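PDB 4ON1: putative metalloprotease II from Bacteroides fragilis, which binds zinc and probably acts as an extracellular metalloendopeptidase related to fragilysin. Local coordinates for residues A32-L35 / S36-N40; A86-Q90 / S91-I95; Q225-T228 / T229-F233. All coordinates share one frame; numbering follows the deposited sequence.

Interaction 1. Residues A32-L35 / S36-N40; sequences AGVL and SKISN
Ala32 O is gripped twice by Ser36. The hydroxyl OG donates to Ala32 O at 2.8 Å, and the backbone N of Ser36 reaches Ala32 O at 2.9 Å in a helical i to i+4 bond. Ser36 OG sits between its own backbone N and carbonyl carbon (chi1 64°), which bends it back over the last helical turn. The next carbonyl is taken by a lysine. Lys37 NZ donates to Gly33 O at 2.7 Å, tilted only slightly from the carbonyl plane. Its chain runs straight as far as CE and turns at the last torsion (chi4 48°), which brings the ammonium onto the oxygen while CG, CD and CE pass alongside it.

After this the backbone bonds shorten in span. Lys37 N bonds Val34 O, and Ile38 N bonds Leu35 O at 3.1 Å. Both span three residues, as expected where a helix runs into a turn. Ile38 CD1 lies 4.3 Å from Val34 CG1, a loose apolar touch, and Leu35 CD2 meets the same methyl. Beyond them Ile58 lies against both Leu35 and Ile38. Side-chain donors from Ser36 and Lys37 thus hold two carbonyls of the final turn. The arrangement is a helix C terminus: helix 28-35 ends in a type I beta turn, Leu35 to Ile38.

Interaction 2. Residues A86-Q90 / S91-I95; sequences AILSQ and SYATI
Ser89 and Tyr92 meet at the end of a tight hairpin, through both backbone and side chains. Among the backbone bonds, Ser89 N donates to Tyr92 O at 2.8 Å. Ile87 and Thr94 form a hydrogen-bonded antiparallel pair: Ile87 N reaches Thr94 O at 2.9 Å, and Thr94 N returns to Ile87 O at 3.0 Å. A side chain braces the turn itself. Ser89 OG accepts from Ser91 N at 3.1 Å in an almost straight bond (175°). The same OG also bonds Glu68.

The aromatic contact is a CH-pi interaction. Ser89 CB lies over the centre of one face of the Tyr92 ring, 3.5 Å from its centroid. A chi1 of 63° swings the ring across to Ser89. Its OH bonds Glu68 and Thr221.

Among the side-chain packing contacts, Thr94 OG1 lies against Ile87 CB at 3.3 Å, the two side chains being side by side. The apolar touches are looser. Ile87 CG2 approaches Tyr92 CE1 at 4.1 Å, and Leu88 CD1 faces Ala93 CB.

Strands 71-78 and 102-109 flank this hairpin, bonded to 84-88 and 92-99 respectively. Helix 28-35 packs on Leu88, Ala93 and Ile95, while helix 217-230 packs on Ile87 and Tyr92.

Interaction 3. Residues Q225-T228 / T229-F233; sequences QAVT and TSLKF
Residues Gln225 to Ser230 continue helix 217-230 in regular i to i+4 fashion. Thr229 N bonds Gln225 O and Ser230 N bonds Ala226 O, both at 2.9 Å. Leu231 is the first residue to leave helical angles. It also takes the N-cap position of the short helix 232-235, so the chain bends here and coils again at once. Leu231 N still donates to Val227 O at 3.0 Å, and it has a second, weak bond to Thr228 O.

Ser230 OG makes the shortest polar contact, donating to Val227 O at 2.6 Å. With chi1 at 73° the hydroxyl points back along the helix to that oxygen. Val227 and Leu231 lie side by side and point the same way, with CG1 of Val227 3.9 Å from CD1 of Leu231. Both also touch helix 331-340, which carries two of the zinc-binding histidines. Thr228 OG1 bonds back to Ile224 O and to Tyr244 OH.

Val227 O thus accepts two donors, Ser230 OG and Leu231 N. Leu231 N meets it at a bent angle (132° at the hydrogen), and the short bond from Ser230 OG probably helps to hold this carbonyl where the helix breaks.

How the interactions relate
Interaction 1 comes first along the chain, ending helix 28-35 and turning it toward strand 43-49. Interaction 2 follows, closing the hairpin of strands 84-88 and 92-99. Interaction 3 lies much later, at the break between helices 217-230 and 232-235. The three are in series; none nests in or crosses another. Interactions 1 and 2 touch: Leu35 and Ala32 pack on Ala86 and Leu88, so the helix end rests on the hairpin, both in the fragilysin-like N-terminal part of the chain. Interaction 3 meets the hairpin through Gln225, near Ala86 and Ile87. Interactions 1 and 3 stay about 9 Å apart at their nearest atoms, and the hairpin touches both.

Interaction 1. Residues A32-L35 / S36-N40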
# COMPACT_ATOMS: atom_id res chain seq x y z
N ALA A 32 7.51 3.90 17.58
CA ALA A 32 7.47 5.31 17.19
C ALA A 32 8.66 6.07 17.79
O ALA A 32 9.18 7.00 17.17
CB ALA A 32 6.15 5.96 17.62
N GLY A 33 9.08 5.67 18.98
CA GLY A 33 10.23 6.27 19.64
C GLY A 33 11.48 6.11 18.80
O GLY A 33 12.34 7.00 18.75
N VAL A 34 11.59 4.97 18.13
CA VAL A 34 12.70 4.72 17.21
C VAL A 34 12.52 5.47 15.88
O VAL A 34 13.40 6.24 15.46
CB VAL A 34 12.86 3.21 16.93
CG1 VAL A 34 13.90 2.96 15.85
CG2 VAL A 34 13.21 2.46 18.21
N LEU A 35 11.37 5.26 15.23
CA LEU A 35 11.15 5.81 13.89
C LEU A 35 11.15 7.33 13.82
O LEU A 35 11.61 7.91 12.84
CB LEU A 35 9.83 5.28 13.31
CG LEU A 35 9.77 3.77 13.08
CD1 LEU A 35 8.44 3.34 12.44
CD2 LEU A 35 10.93 3.31 12.22
N SER A 36 10.64 7.99 14.86
CA SER A 36 10.56 9.45 14.85
C SER A 36 11.93 10.13 14.91
O SER A 36 12.03 11.34 14.66
CB SER A 36 9.71 9.94 16.03
OG SER A 36 10.32 9.61 17.26
N LYS A 37 12.98 9.38 15.23
CA LYS A 37 14.33 9.97 15.30
C LYS A 37 15.12 9.79 14.00
O LYS A 37 16.27 10.23 13.90
CB LYS A 37 15.12 9.35 16.46
CG LYS A 37 14.56 9.64 17.84
CD LYS A 37 15.33 8.88 18.92
CE LYS A 37 14.75 9.14 20.30
NZ LYS A 37 13.26 8.98 20.29
N ILE A 38 14.49 9.15 13.02
CA ILE A 38 15.17 8.84 11.76
C ILE A 38 14.75 9.81 10.66
O ILE A 38 13.58 9.83 10.26
CB ILE A 38 14.87 7.39 11.32
CG1 ILE A 38 15.40 6.42 12.38
CG2 ILE A 38 15.49 7.09 9.97
CD1 ILE A 38 14.91 4.99 12.20
N SER A 39 15.69 10.62 10.17
CA SER A 39 15.37 11.68 9.21
C SER A 39 16.18 11.65 7.92
O SER A 39 15.66 11.30 6.86
CB SER A 39 15.55 13.05 9.86
OG SER A 39 14.31 13.56 10.34
N ASN A 40 17.46 12.00 8.00
CA ASN A 40 18.27 12.14 6.80
C ASN A 40 19.25 11.00 6.62
O ASN A 40 19.50 10.54 5.50
CB ASN A 40 19.06 13.45 6.82
CG ASN A 40 18.17 14.67 6.95
OD1 ASN A 40 17.54 15.10 5.99
ND2 ASN A 40 18.14 15.24 8.15

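Interaction 2. Residues A86-Q90 / S91-I95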
# COMPACT_ATOMS: atom_id res chain seq x y z
N ALA A 86 9.13 0.32 7.04
CA ALA A 86 8.40 0.75 8.22
C ALA A 86 7.54 1.94 7.89
O ALA A 86 7.79 2.65 6.91
CB ALA A 86 9.36 1.07 9.37
N ILE A 87 6.52 2.15 8.71
CA ILE A 87 5.60 3.27 8.57
C ILE A 87 5.41 3.95 9.91
O ILE A 87 5.20 3.27 10.91
CB ILE A 87 4.24 2.78 8.03
CG1 ILE A 87 4.44 2.05 6.70
CG2 ILE A 87 3.28 3.94 7.86
CD1 ILE A 87 3.19 1.37 6.18
N LEU A 88 5.49 5.28 9.94
CA LEU A 88 5.19 6.01 11.17
C LEU A 88 4.03 6.97 10.96
O LEU A 88 4.14 7.93 10.20
CB LEU A 88 6.40 6.80 11.67
CG LEU A 88 6.06 7.69 12.88
CD1 LEU A 88 5.52 6.88 14.06
CD2 LEU A 88 7.26 8.51 13.32
N SER A 89 2.93 6.68 11.63
CA SER A 89 1.80 7.59 11.69
C SER A 89 1.64 8.07 13.11
O SER A 89 2.20 7.47 14.03
CB SER A 89 0.52 6.88 11.22
OG SER A 89 -0.64 7.57 11.66
N GLN A 90 0.89 9.14 13.31
CA GLN A 90 0.64 9.60 14.67
C GLN A 90 -0.28 8.65 15.43
O GLN A 90 -0.34 8.69 16.66
CB GLN A 90 0.05 11.02 14.65
CG GLN A 90 1.07 12.06 14.20
CD GLN A 90 0.52 13.47 14.16
OE1 GLN A 90 -0.56 13.74 14.70
NE2 GLN A 90 1.26 14.37 13.54
N SER A 91 -0.98 7.77 14.71
CA SER A 91 -1.95 6.85 15.30
C SER A 91 -1.49 5.39 15.34
O SER A 91 -2.09 4.56 16.04
CB SER A 91 -3.27 6.92 14.53
OG SER A 91 -3.75 8.25 14.49
N TYR A 92 -0.48 5.07 14.56
CA TYR A 92 -0.02 3.69 14.48
C TYR A 92 1.38 3.66 13.87
O TYR A 92 1.83 4.65 13.30
CB TYR A 92 -0.99 2.84 13.64
CG TYR A 92 -1.06 3.33 12.22
CD1 TYR A 92 -0.14 2.89 11.26
CD2 TYR A 92 -2.01 4.26 11.83
CE1 TYR A 92 -0.19 3.35 9.97
CE2 TYR A 92 -2.07 4.73 10.54
CZ TYR A 92 -1.15 4.27 9.62
OH TYR A 92 -1.17 4.72 8.33
N ALA A 93 2.04 2.52 13.96
CA ALA A 93 3.31 2.33 13.28
C ALA A 93 3.42 0.88 12.88
O ALA A 93 2.77 0.01 13.48
CB ALA A 93 4.49 2.74 14.17
N THR A 94 4.21 0.61 11.84
CA THR A 94 4.38 -0.76 11.37
C THR A 94 5.81 -1.01 10.97
O THR A 94 6.54 -0.08 10.63
CB THR A 94 3.49 -1.08 10.14
OG1 THR A 94 3.98 -0.37 9.00
CG2 THR A 94 2.03 -0.73 10.39
N ILE A 95 6.20 -2.27 10.99
CA ILE A 95 7.44 -2.74 10.42
C ILE A 95 7.11 -3.95 9.58
O ILE A 95 6.35 -4.82 10.01
CB ILE A 95 8.49 -3.15 11.48
CG1 ILE A 95 8.89 -1.98 12.36
CG2 ILE A 95 9.74 -3.70 10.80
CD1 ILE A 95 10.11 -2.27 13.21

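Interaction 3. Residues Q225-T228 / T229-F233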
# COMPACT_ATOMS: atom_id res chain seq x y z
N GLN A 225 3.05 2.06 0.50
CA GLN A 225 4.46 1.71 0.55
C GLN A 225 4.85 0.89 -0.68
O GLN A 225 5.88 1.14 -1.31
CB GLN A 225 4.76 0.95 1.84
CG GLN A 225 6.18 0.47 1.98
CD GLN A 225 6.96 1.33 2.93
OE1 GLN A 225 6.83 1.21 4.16
NE2 GLN A 225 7.77 2.22 2.38
N ALA A 226 4.01 -0.08 -1.03
CA ALA A 226 4.23 -0.89 -2.22
C ALA A 226 4.17 -0.05 -3.51
O ALA A 226 5.00 -0.24 -4.41
CB ALA A 226 3.24 -2.03 -2.28
N VAL A 227 3.22 0.88 -3.59
CA VAL A 227 3.17 1.78 -4.74
C VAL A 227 4.49 2.52 -4.85
O VAL A 227 5.08 2.60 -5.93
CB VAL A 227 2.05 2.82 -4.64
CG1 VAL A 227 2.05 3.71 -5.88
CG2 VAL A 227 0.69 2.14 -4.47
N THR A 228 4.94 3.04 -3.71
CA THR A 228 6.16 3.83 -3.64
C THR A 228 7.37 3.02 -4.08
O THR A 228 8.24 3.53 -4.79
CB THR A 228 6.36 4.39 -2.22
OG1 THR A 228 5.25 5.23 -1.88
CG2 THR A 228 7.64 5.20 -2.13
N THR A 229 7.42 1.76 -3.68
CA THR A 229 8.49 0.87 -4.12
C THR A 229 8.43 0.65 -5.63
O THR A 229 9.44 0.73 -6.32
CB THR A 229 8.41 -0.47 -3.39
OG1 THR A 229 8.62 -0.26 -1.99
CG2 THR A 229 9.47 -1.44 -3.93
N SER A 230 7.23 0.41 -6.15
CA SER A 230 7.08 0.13 -7.57
C SER A 230 7.46 1.32 -8.43
O SER A 230 7.87 1.14 -9.58
CB SER A 230 5.64 -0.30 -7.88
OG SER A 230 4.74 0.81 -7.83
N LEU A 231 7.35 2.52 -7.88
CA LEU A 231 7.61 3.74 -8.64
C LEU A 231 8.95 4.39 -8.30
O LEU A 231 9.23 5.51 -8.75
CB LEU A 231 6.49 4.76 -8.43
CG LEU A 231 5.09 4.27 -8.84
CD1 LEU A 231 4.08 5.41 -8.77
CD2 LEU A 231 5.15 3.69 -10.25
N LYS A 232 9.76 3.70 -7.51
CA LYS A 232 11.07 4.22 -7.12
C LYS A 232 11.92 4.63 -8.32
O LYS A 232 12.63 5.65 -8.27
CB LYS A 232 11.84 3.18 -6.30
CG LYS A 232 13.18 3.69 -5.78
CD LYS A 232 13.94 2.62 -5.00
CE LYS A 232 13.25 2.26 -3.70
NZ LYS A 232 13.67 0.92 -3.21
N PHE A 233 11.86 3.86 -9.40
CA PHE A 233 12.68 4.18 -10.57
C PHE A 233 12.33 5.53 -11.19
O PHE A 233 13.18 6.16 -11.81
CB PHE A 233 12.57 3.06 -11.62
CG PHE A 233 11.24 3.00 -12.33
CD1 PHE A 233 11.12 3.45 -13.63
CD2 PHE A 233 10.13 2.44 -11.71
CE1 PHE A 233 9.91 3.37 -14.30
CE2 PHE A 233 8.92 2.36 -12.37
CZ PHE A 233 8.80 2.83 -13.67